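Local coordinates for glucan-binding protein C (Streptococcus mutans, PDB 6CAM) that binds glucans, probably at the bacterial cell wall to which the full-length protein is anchored, and carries calcium in the domain described here, at residues 310-315 against 327-332; 238-243 against 257-262. All coordinates share one frame; numbering follows the deposited sequence.

Interaction 1: residues 310-315 against 327-332; sequences EPFTFT and IWFATN. With BGC (beta-D-glucopyranose), chain D; BGC (beta-D-glucopyranose), chain C.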
ATOM      1  N   GLU A 310      16.965 -10.364  -0.203  1.00 15.07           N
ATOM      2  CA  GLU A 310      16.544 -11.701  -0.590  1.00 15.38           C
ATOM      3  C   GLU A 310      15.115 -11.622  -1.066  1.00 13.65           C
ATOM      4  O   GLU A 310      14.410 -10.741  -0.667  1.00 12.76           O
ATOM      5  CB  GLU A 310      16.665 -12.698   0.571  1.00 17.91           C
ATOM      6  CG  GLU A 310      18.113 -12.912   1.017  1.00 19.97           C
ATOM      7  CD  GLU A 310      18.590 -14.353   1.132  1.00 22.32           C
ATOM      8  OE1 GLU A 310      17.761 -15.306   1.074  1.00 25.01           O
ATOM      9  OE2 GLU A 310      19.829 -14.526   1.308  1.00 23.67           O
ATOM     10  N   PRO A 311      14.699 -12.578  -1.924  1.00 12.44           N
ATOM     11  CA  PRO A 311      13.381 -12.427  -2.475  1.00 11.71           C
ATOM     12  C   PRO A 311      12.298 -12.401  -1.412  1.00 11.22           C
ATOM     13  O   PRO A 311      12.453 -12.931  -0.311  1.00 11.60           O
ATOM     14  CB  PRO A 311      13.234 -13.637  -3.406  1.00 11.94           C
ATOM     15  CG  PRO A 311      14.659 -13.951  -3.836  1.00 12.15           C
ATOM     16  CD  PRO A 311      15.533 -13.541  -2.668  1.00 12.34           C
ATOM     17  N   PHE A 312      11.192 -11.808  -1.768  1.00 10.68           N
ATOM     18  CA  PHE A 312      10.000 -11.881  -0.948  1.00 10.46           C
ATOM     19  C   PHE A 312       8.848 -11.949  -1.892  1.00 10.61           C
ATOM     20  O   PHE A 312       9.027 -11.690  -3.077  1.00 10.40           O
ATOM     21  CB  PHE A 312       9.942 -10.690  -0.007  1.00 10.47           C
ATOM     22  CG  PHE A 312       9.988  -9.342  -0.696  1.00 10.33           C
ATOM     23  CD1 PHE A 312      11.192  -8.770  -1.035  1.00 10.21           C
ATOM     24  CD2 PHE A 312       8.834  -8.662  -0.959  1.00 10.29           C
ATOM     25  CE1 PHE A 312      11.249  -7.513  -1.649  1.00 10.38           C
ATOM     26  CE2 PHE A 312       8.867  -7.397  -1.559  1.00 10.37           C
ATOM     27  CZ  PHE A 312      10.068  -6.819  -1.887  1.00 10.22           C
ATOM     28  N   THR A 313       7.639 -12.225  -1.392  1.00 10.55           N
ATOM     29  CA  THR A 313       6.540 -12.444  -2.263  1.00 10.65           C
ATOM     30  C   THR A 313       5.332 -11.759  -1.707  1.00 10.73           C
ATOM     31  O   THR A 313       5.064 -11.908  -0.545  1.00 10.98           O
ATOM     32  CB  THR A 313       6.249 -13.948  -2.347  1.00 10.88           C
ATOM     33  OG1 THR A 313       7.404 -14.619  -2.866  1.00 11.31           O
ATOM     34  CG2 THR A 313       5.069 -14.244  -3.219  1.00 10.89           C
ATOM     35  N   PHE A 314       4.617 -11.001  -2.513  1.00 10.79           N
ATOM     36  CA  PHE A 314       3.347 -10.463  -2.044  1.00 10.95           C
ATOM     37  C   PHE A 314       2.228 -11.184  -2.712  1.00 11.10           C
ATOM     38  O   PHE A 314       2.347 -11.623  -3.861  1.00 10.74           O
ATOM     39  CB  PHE A 314       3.258  -8.944  -2.168  1.00 11.33           C
ATOM     40  CG  PHE A 314       3.227  -8.414  -3.581  1.00 11.70           C
ATOM     41  CD1 PHE A 314       2.035  -8.297  -4.253  1.00 11.91           C
ATOM     42  CD2 PHE A 314       4.382  -8.001  -4.205  1.00 11.98           C
ATOM     43  CE1 PHE A 314       2.002  -7.803  -5.564  1.00 12.22           C
ATOM     44  CE2 PHE A 314       4.351  -7.472  -5.507  1.00 12.08           C
ATOM     45  CZ  PHE A 314       3.160  -7.375  -6.169  1.00 12.06           C
ATOM     46  N   THR A 315       1.108 -11.284  -2.022  1.00 11.27           N
ATOM     47  CA  THR A 315      -0.003 -11.987  -2.606  1.00 11.60           C
ATOM     48  C   THR A 315      -1.251 -11.246  -2.274  1.00 11.31           C
ATOM     49  O   THR A 315      -1.299 -10.581  -1.263  1.00 11.57           O
ATOM     50  CB  THR A 315      -0.145 -13.453  -2.124  1.00 12.09           C
ATOM     51  OG1 THR A 315      -0.644 -13.484  -0.796  1.00 13.25           O
ATOM     52  CG2 THR A 315       1.188 -14.210  -2.159  1.00 12.51           C
ATOM     53  N   ILE A 327      -3.752  -4.925  -6.568  1.00 14.08           N
ATOM     54  CA  ILE A 327      -2.983  -4.442  -5.454  1.00 13.96           C
ATOM     55  C   ILE A 327      -1.990  -3.450  -6.009  1.00 13.98           C
ATOM     56  O   ILE A 327      -1.400  -3.675  -7.063  1.00 13.32           O
ATOM     57  CB  ILE A 327      -2.257  -5.585  -4.702  1.00 13.89           C
ATOM     58  CG1 ILE A 327      -1.480  -5.051  -3.496  1.00 13.87           C
ATOM     59  CG2 ILE A 327      -1.291  -6.336  -5.600  1.00 14.07           C
ATOM     60  CD1 ILE A 327      -1.062  -6.108  -2.488  1.00 14.00           C
ATOM     61  N   TRP A 328      -1.850  -2.336  -5.316  1.00 14.45           N
ATOM     62  CA  TRP A 328      -0.712  -1.477  -5.511  1.00 14.88           C
ATOM     63  C   TRP A 328       0.253  -1.881  -4.432  1.00 14.43           C
ATOM     64  O   TRP A 328       0.005  -1.668  -3.277  1.00 14.12           O
ATOM     65  CB  TRP A 328      -1.103  -0.035  -5.359  1.00 16.04           C
ATOM     66  CG  TRP A 328      -0.019   0.898  -5.642  1.00 16.80           C
ATOM     67  CD1 TRP A 328       1.325   0.621  -5.852  1.00 17.25           C
ATOM     68  CD2 TRP A 328      -0.161   2.281  -5.764  1.00 18.08           C
ATOM     69  NE1 TRP A 328       2.012   1.780  -6.084  1.00 17.38           N
ATOM     70  CE2 TRP A 328       1.121   2.814  -6.046  1.00 18.08           C
ATOM     71  CE3 TRP A 328      -1.262   3.149  -5.688  1.00 19.00           C
ATOM     72  CZ2 TRP A 328       1.330   4.175  -6.232  1.00 19.24           C
ATOM     73  CZ3 TRP A 328      -1.048   4.513  -5.869  1.00 19.24           C
ATOM     74  CH2 TRP A 328       0.239   5.005  -6.142  1.00 19.50           C
ATOM     75  N   PHE A 329       1.340  -2.506  -4.808  1.00 14.27           N
ATOM     76  CA  PHE A 329       2.275  -2.963  -3.837  1.00 14.77           C
ATOM     77  C   PHE A 329       3.475  -2.101  -4.062  1.00 14.73           C
ATOM     78  O   PHE A 329       4.024  -2.107  -5.135  1.00 14.58           O
ATOM     79  CB  PHE A 329       2.673  -4.439  -4.018  1.00 15.43           C
ATOM     80  CG  PHE A 329       3.741  -4.848  -3.050  1.00 15.98           C
ATOM     81  CD1 PHE A 329       3.393  -5.196  -1.766  1.00 16.62           C
ATOM     82  CD2 PHE A 329       5.072  -4.768  -3.384  1.00 16.36           C
ATOM     83  CE1 PHE A 329       4.365  -5.510  -0.834  1.00 16.98           C
ATOM     84  CE2 PHE A 329       6.050  -5.105  -2.474  1.00 16.77           C
ATOM     85  CZ  PHE A 329       5.702  -5.457  -1.194  1.00 16.63           C
ATOM     86  N   ALA A 330       3.943  -1.451  -3.010  1.00 14.96           N
ATOM     87  CA  ALA A 330       5.032  -0.509  -3.070  1.00 15.26           C
ATOM     88  C   ALA A 330       5.836  -0.834  -1.832  1.00 15.42           C
ATOM     89  O   ALA A 330       5.282  -1.167  -0.787  1.00 15.82           O
ATOM     90  CB  ALA A 330       4.557   0.936  -3.066  1.00 15.52           C
ATOM     91  N   THR A 331       7.142  -0.823  -1.968  1.00 14.85           N
ATOM     92  CA  THR A 331       7.976  -0.979  -0.811  1.00 15.32           C
ATOM     93  C   THR A 331       9.102   0.001  -1.020  1.00 14.66           C
ATOM     94  O   THR A 331       9.588   0.178  -2.123  1.00 15.06           O
ATOM     95  CB  THR A 331       8.478  -2.428  -0.639  1.00 15.84           C
ATOM     96  OG1 THR A 331       9.227  -2.501   0.572  1.00 16.60           O
ATOM     97  CG2 THR A 331       9.330  -2.876  -1.839  1.00 16.27           C
ATOM     98  N   ASN A 332       9.463   0.666   0.050  1.00 14.09           N
ATOM     99  CA  ASN A 332      10.387   1.790   0.004  1.00 13.67           C
ATOM    100  C   ASN A 332      10.796   2.029   1.440  1.00 13.20           C
ATOM    101  O   ASN A 332      10.408   1.244   2.309  1.00 13.13           O
ATOM    102  CB  ASN A 332       9.711   2.988  -0.642  1.00 13.77           C
ATOM    103  CG  ASN A 332       8.354   3.270  -0.049  1.00 13.98           C
ATOM    104  OD1 ASN A 332       8.222   3.392   1.171  1.00 14.15           O
ATOM    105  ND2 ASN A 332       7.333   3.368  -0.909  1.00 14.40           N
TER
HETATM  106  C2  BGC D 503       0.539   3.191  -1.357  1.00 35.03           C
HETATM  107  C3  BGC D 503       1.216   2.939   0.012  1.00 36.55           C
HETATM  108  C4  BGC D 503       1.771   1.524   0.132  1.00 37.33           C
HETATM  109  C5  BGC D 503       1.465   0.735  -1.135  1.00 36.75           C
HETATM  110  C6  BGC D 503       1.958  -0.678  -1.004  1.00 36.54           C
HETATM  111  C1  BGC D 503      -0.384   2.052  -1.841  1.00 36.64           C
HETATM  112  O1  BGC D 503      -1.713   2.199  -1.305  1.00 37.65           O
HETATM  113  O2  BGC D 503       1.531   3.512  -2.365  1.00 35.26           O
HETATM  114  O3  BGC D 503       0.324   3.160   1.126  1.00 37.81           O
HETATM  115  O4  BGC D 503       3.190   1.561   0.370  1.00 38.90           O
HETATM  116  O5  BGC D 503       0.074   0.754  -1.454  1.00 38.02           O
HETATM  117  O6  BGC D 503       1.656  -1.409   0.165  1.00 37.01           O
HETATM  118  C2  BGC C 502      -4.784  -2.406  -2.841  1.00 26.23           C
HETATM  119  C3  BGC C 502      -4.132  -1.352  -2.034  1.00 26.85           C
HETATM  120  C4  BGC C 502      -4.931  -0.117  -1.727  1.00 26.27           C
HETATM  121  C5  BGC C 502      -6.404  -0.450  -1.412  1.00 28.31           C
HETATM  122  C6  BGC C 502      -7.368   0.734  -1.207  1.00 29.76           C
HETATM  123  C1  BGC C 502      -6.257  -2.589  -2.499  1.00 28.25           C
HETATM  124  O1  BGC C 502      -6.892  -3.419  -3.498  1.00 27.99           O
HETATM  125  O2  BGC C 502      -3.983  -3.381  -2.187  1.00 25.75           O
HETATM  126  O3  BGC C 502      -2.725  -1.207  -2.389  1.00 24.90           O
HETATM  127  O4  BGC C 502      -4.191  -0.038  -0.527  1.00 24.48           O
HETATM  128  O5  BGC C 502      -6.907  -1.307  -2.441  1.00 29.42           O
HETATM  129  O6  BGC C 502      -8.050   0.665   0.090  1.00 29.05           O

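Interaction 2: residues 238-243 against 257-262; sequences KVNLGD and HGNEIY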
ATOM      1  N   LYS A 238      -1.020 -10.116   1.452  1.00 12.54           N
ATOM      2  CA  LYS A 238      -0.058 -10.813   2.306  1.00 12.18           C
ATOM      3  C   LYS A 238       1.325 -10.667   1.735  1.00 11.96           C
ATOM      4  O   LYS A 238       1.466 -10.474   0.562  1.00 11.36           O
ATOM      5  CB  LYS A 238      -0.371 -12.291   2.425  1.00 12.67           C
ATOM      6  CG  LYS A 238      -1.784 -12.611   2.840  1.00 13.26           C
ATOM      7  CD  LYS A 238      -1.972 -14.108   2.954  1.00 14.04           C
ATOM      8  CE  LYS A 238      -3.347 -14.378   3.497  1.00 14.71           C
ATOM      9  NZ  LYS A 238      -3.689 -15.816   3.360  1.00 15.70           N
ATOM     10  N   VAL A 239       2.318 -10.691   2.596  1.00 11.48           N
ATOM     11  CA  VAL A 239       3.696 -10.720   2.144  1.00 11.80           C
ATOM     12  C   VAL A 239       4.368 -11.880   2.822  1.00 12.25           C
ATOM     13  O   VAL A 239       4.317 -12.028   4.054  1.00 12.44           O
ATOM     14  CB  VAL A 239       4.462  -9.437   2.468  1.00 11.49           C
ATOM     15  CG1 VAL A 239       5.836  -9.450   1.794  1.00 11.57           C
ATOM     16  CG2 VAL A 239       3.734  -8.213   1.957  1.00 11.70           C
ATOM     17  N   ASN A 240       5.021 -12.686   2.032  1.00 12.88           N
ATOM     18  CA  ASN A 240       5.917 -13.689   2.567  1.00 13.41           C
ATOM     19  C   ASN A 240       7.287 -13.085   2.485  1.00 13.43           C
ATOM     20  O   ASN A 240       7.766 -12.786   1.400  1.00 12.58           O
ATOM     21  CB  ASN A 240       5.788 -14.961   1.770  1.00 14.00           C
ATOM     22  CG  ASN A 240       6.610 -16.092   2.342  1.00 14.69           C
ATOM     23  OD1 ASN A 240       7.734 -15.905   2.781  1.00 14.70           O
ATOM     24  ND2 ASN A 240       6.034 -17.290   2.327  1.00 15.93           N
ATOM     25  N   LEU A 241       7.909 -12.924   3.642  1.00 13.77           N
ATOM     26  CA  LEU A 241       9.125 -12.178   3.752  1.00 14.59           C
ATOM     27  C   LEU A 241      10.338 -12.998   3.343  1.00 14.42           C
ATOM     28  O   LEU A 241      11.401 -12.428   3.176  1.00 13.33           O
ATOM     29  CB  LEU A 241       9.306 -11.629   5.160  1.00 15.83           C
ATOM     30  CG  LEU A 241       8.638 -10.260   5.369  1.00 16.96           C
ATOM     31  CD1 LEU A 241       7.168 -10.473   5.600  1.00 17.83           C
ATOM     32  CD2 LEU A 241       9.219  -9.536   6.561  1.00 17.82           C
ATOM     33  N   GLY A 242      10.176 -14.324   3.163  1.00 14.74           N
ATOM     34  CA  GLY A 242      11.300 -15.205   2.879  1.00 15.09           C
ATOM     35  C   GLY A 242      12.329 -15.001   3.966  1.00 15.59           C
ATOM     36  O   GLY A 242      12.007 -14.945   5.155  1.00 15.45           O
ATOM     37  N   ASP A 243      13.580 -14.858   3.555  1.00 16.09           N
ATOM     38  CA  ASP A 243      14.675 -14.695   4.497  1.00 17.22           C
ATOM     39  C   ASP A 243      14.852 -13.260   5.056  1.00 16.78           C
ATOM     40  O   ASP A 243      15.763 -13.009   5.865  1.00 17.07           O
ATOM     41  CB  ASP A 243      15.952 -15.168   3.820  1.00 18.96           C
ATOM     42  CG  ASP A 243      17.058 -15.516   4.813  1.00 21.50           C
ATOM     43  OD1 ASP A 243      16.741 -15.898   5.965  1.00 24.33           O
ATOM     44  OD2 ASP A 243      18.249 -15.411   4.417  1.00 23.26           O
ATOM     45  N   HIS A 257       2.120 -14.469  10.581  1.00 21.27           N
ATOM     46  CA  HIS A 257       1.378 -15.724  10.640  1.00 23.37           C
ATOM     47  C   HIS A 257       2.143 -16.758   9.814  1.00 24.53           C
ATOM     48  O   HIS A 257       1.944 -16.862   8.604  1.00 25.33           O
ATOM     49  CB  HIS A 257      -0.018 -15.488  10.110  1.00 23.87           C
ATOM     50  CG  HIS A 257      -0.706 -14.323  10.751  1.00 24.18           C
ATOM     51  ND1 HIS A 257      -1.178 -14.360  12.038  1.00 25.30           N
ATOM     52  CD2 HIS A 257      -0.982 -13.077  10.287  1.00 24.36           C
ATOM     53  CE1 HIS A 257      -1.731 -13.197  12.344  1.00 25.04           C
ATOM     54  NE2 HIS A 257      -1.631 -12.402  11.295  1.00 24.95           N
ATOM     55  N   GLY A 258       3.050 -17.494  10.458  1.00 24.65           N
ATOM     56  CA  GLY A 258       3.996 -18.338   9.728  1.00 25.07           C
ATOM     57  C   GLY A 258       5.182 -17.516   9.273  1.00 25.77           C
ATOM     58  O   GLY A 258       5.870 -16.923  10.114  1.00 26.01           O
ATOM     59  N   ASN A 259       5.469 -17.495   7.967  1.00 26.17           N
ATOM     60  CA  ASN A 259       6.451 -16.531   7.441  1.00 26.90           C
ATOM     61  C   ASN A 259       5.792 -15.463   6.533  1.00 25.75           C
ATOM     62  O   ASN A 259       6.510 -14.600   5.929  1.00 24.60           O
ATOM     63  CB  ASN A 259       7.622 -17.252   6.763  1.00 28.20           C
ATOM     64  CG  ASN A 259       8.856 -16.372   6.621  1.00 29.75           C
ATOM     65  OD1 ASN A 259       9.231 -15.633   7.548  1.00 31.22           O
ATOM     66  ND2 ASN A 259       9.485 -16.432   5.455  1.00 29.61           N
ATOM     67  N   GLU A 260       4.446 -15.472   6.551  1.00 24.85           N
ATOM     68  CA  GLU A 260       3.614 -14.427   5.945  1.00 23.85           C
ATOM     69  C   GLU A 260       3.114 -13.384   6.948  1.00 21.05           C
ATOM     70  O   GLU A 260       2.731 -13.717   8.073  1.00 21.23           O
ATOM     71  CB  GLU A 260       2.415 -15.038   5.222  1.00 26.12           C
ATOM     72  CG  GLU A 260       2.774 -15.638   3.874  1.00 28.58           C
ATOM     73  CD  GLU A 260       1.555 -16.040   3.086  1.00 31.35           C
ATOM     74  OE1 GLU A 260       0.771 -16.859   3.605  1.00 34.61           O
ATOM     75  OE2 GLU A 260       1.366 -15.537   1.951  1.00 35.04           O
ATOM     76  N   ILE A 261       3.111 -12.128   6.526  1.00 17.77           N
ATOM     77  CA  ILE A 261       2.523 -11.067   7.279  1.00 16.64           C
ATOM     78  C   ILE A 261       1.262 -10.568   6.603  1.00 15.30           C
ATOM     79  O   ILE A 261       1.187 -10.428   5.387  1.00 14.52           O
ATOM     80  CB  ILE A 261       3.529  -9.926   7.584  1.00 16.56           C
ATOM     81  CG1 ILE A 261       3.860  -9.102   6.348  1.00 16.45           C
ATOM     82  CG2 ILE A 261       4.767 -10.548   8.227  1.00 16.63           C
ATOM     83  CD1 ILE A 261       4.613  -7.831   6.656  1.00 16.50           C
ATOM     84  N   TYR A 262       0.261 -10.333   7.419  1.00 14.15           N
ATOM     85  CA  TYR A 262      -0.995  -9.824   6.965  1.00 13.56           C
ATOM     86  C   TYR A 262      -1.844  -9.542   8.181  1.00 13.50           C
ATOM     87  O   TYR A 262      -1.462  -9.887   9.292  1.00 13.88           O
ATOM     88  CB  TYR A 262      -1.712 -10.811   6.022  1.00 13.63           C
ATOM     89  CG  TYR A 262      -1.966 -12.177   6.565  1.00 13.82           C
ATOM     90  CD1 TYR A 262      -1.023 -13.194   6.429  1.00 14.25           C
ATOM     91  CD2 TYR A 262      -3.176 -12.476   7.196  1.00 14.25           C
ATOM     92  CE1 TYR A 262      -1.267 -14.479   6.922  1.00 14.58           C
ATOM     93  CE2 TYR A 262      -3.435 -13.760   7.692  1.00 14.50           C
ATOM     94  CZ  TYR A 262      -2.484 -14.744   7.553  1.00 14.99           C
ATOM     95  OH  TYR A 262      -2.742 -16.010   8.062  1.00 16.05           O
TER
HETATM   96  O   HOH W   1      -1.542 -17.228   4.886  1.00 32.02           O

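Interaction 1: residues 310-315 against 327-332
F314 and F329 stack at the centre of this contact, between two antiparallel sheets packed face to face in the beta-sandwich core of the domain, a fold related to the V-region of the antigen I/II adhesins. The strands are not paired: their axes stay 9.3 Å apart, and side chains fill the gap.

The phenyls lie offset and nearly parallel, centroids 4.2 Å apart and planes at 11°. F314 CG sits between the backbone N and the carbonyl carbon (chi1 67°), whereas F329 CG is anti to its own N, and each ring reaches across from its own sheet to lie over a face of the other. CH-pi contacts reinforce the overlap: F329 CB stands 3.6 Å from the F314 centroid, almost on the ring normal, and F314 CB lies over the F329 ring in return.

Aliphatic and edge contacts flank the stack. I327 CG2 reaches F314 CE1 at 3.6 Å. F312 presents its edge, CE2, to F329 CZ at 3.7 Å, and its CZ meets the T331 methyl.

On the reverse side of 327-332, W328 and A330 turn away from 310-315 to the two bound glucoses. The W328 indole offers one face to the chain D sugar, whose O2 lies 3.8 Å above the ring centre, while W328 N donates to O3 of the chain C sugar at 3.3 Å.

Interaction 2: residues 238-243 against 257-262
K238 lies alongside Y262, both side chains pointing the same way, so that the extended lysine chain runs across one face of the phenol ring. CE stands 3.8 Å from the ring centroid and 7° off its normal, a CH-pi contact, and NZ follows at 4.6 Å as a cation-pi partner. H257 CD2 covers the opposite face, sandwiching the ring. E260 crosses K238 obliquely; a water bridges the two, accepting from NZ at 3.0 Å and donating to E260 OE1 at 2.7 Å.

On the opposite face of this antiparallel strand pair, L241 meets I261 at about a right angle, CD1 to CG2 3.6 Å, beside V239. V239 and I261 are a hydrogen-bonded pair, each N-H donating to the other's carbonyl O.

Beyond the strand end, N240 OD1 accepts from G242 N in an Asx turn. The N259 amide, perpendicular to that of N240, donates from ND2 to G242 O at 2.9 Å, nearly straight at 172°. N259 itself sits in the type II' turn, H257 to E260, that closes the 254-263 beta hairpin.

Strand 233-240 lies between 260-263 and 312-319 in the large sheet, with L222 of strand 219-222 and F246 of strand 245-247 packing on L241 and I261.

Interaction 2 comes first along the chain, closing before interaction 1 opens, their centres about 11 Å apart. They share the large antiparallel sheet, in which 312-319 and 233-240 are neighbours: T313 O and N240 N, and T315 N and K238 O, are each 2.7 Å apart and probably hydrogen-bonded. Interaction 2 extends that sheet edgewise to 260-263, whereas interaction 1 crosses the sandwich to 325-329 of the second sheet: pairing within a sheet against packing between sheets. V239 touches both F312 and F329, so interaction 2 reaches the interior that interaction 1 fills. E237, a calcium ligand, packs on I327; interaction 1 borders calcium and glucose directly, and interaction 2 lies one layer further off.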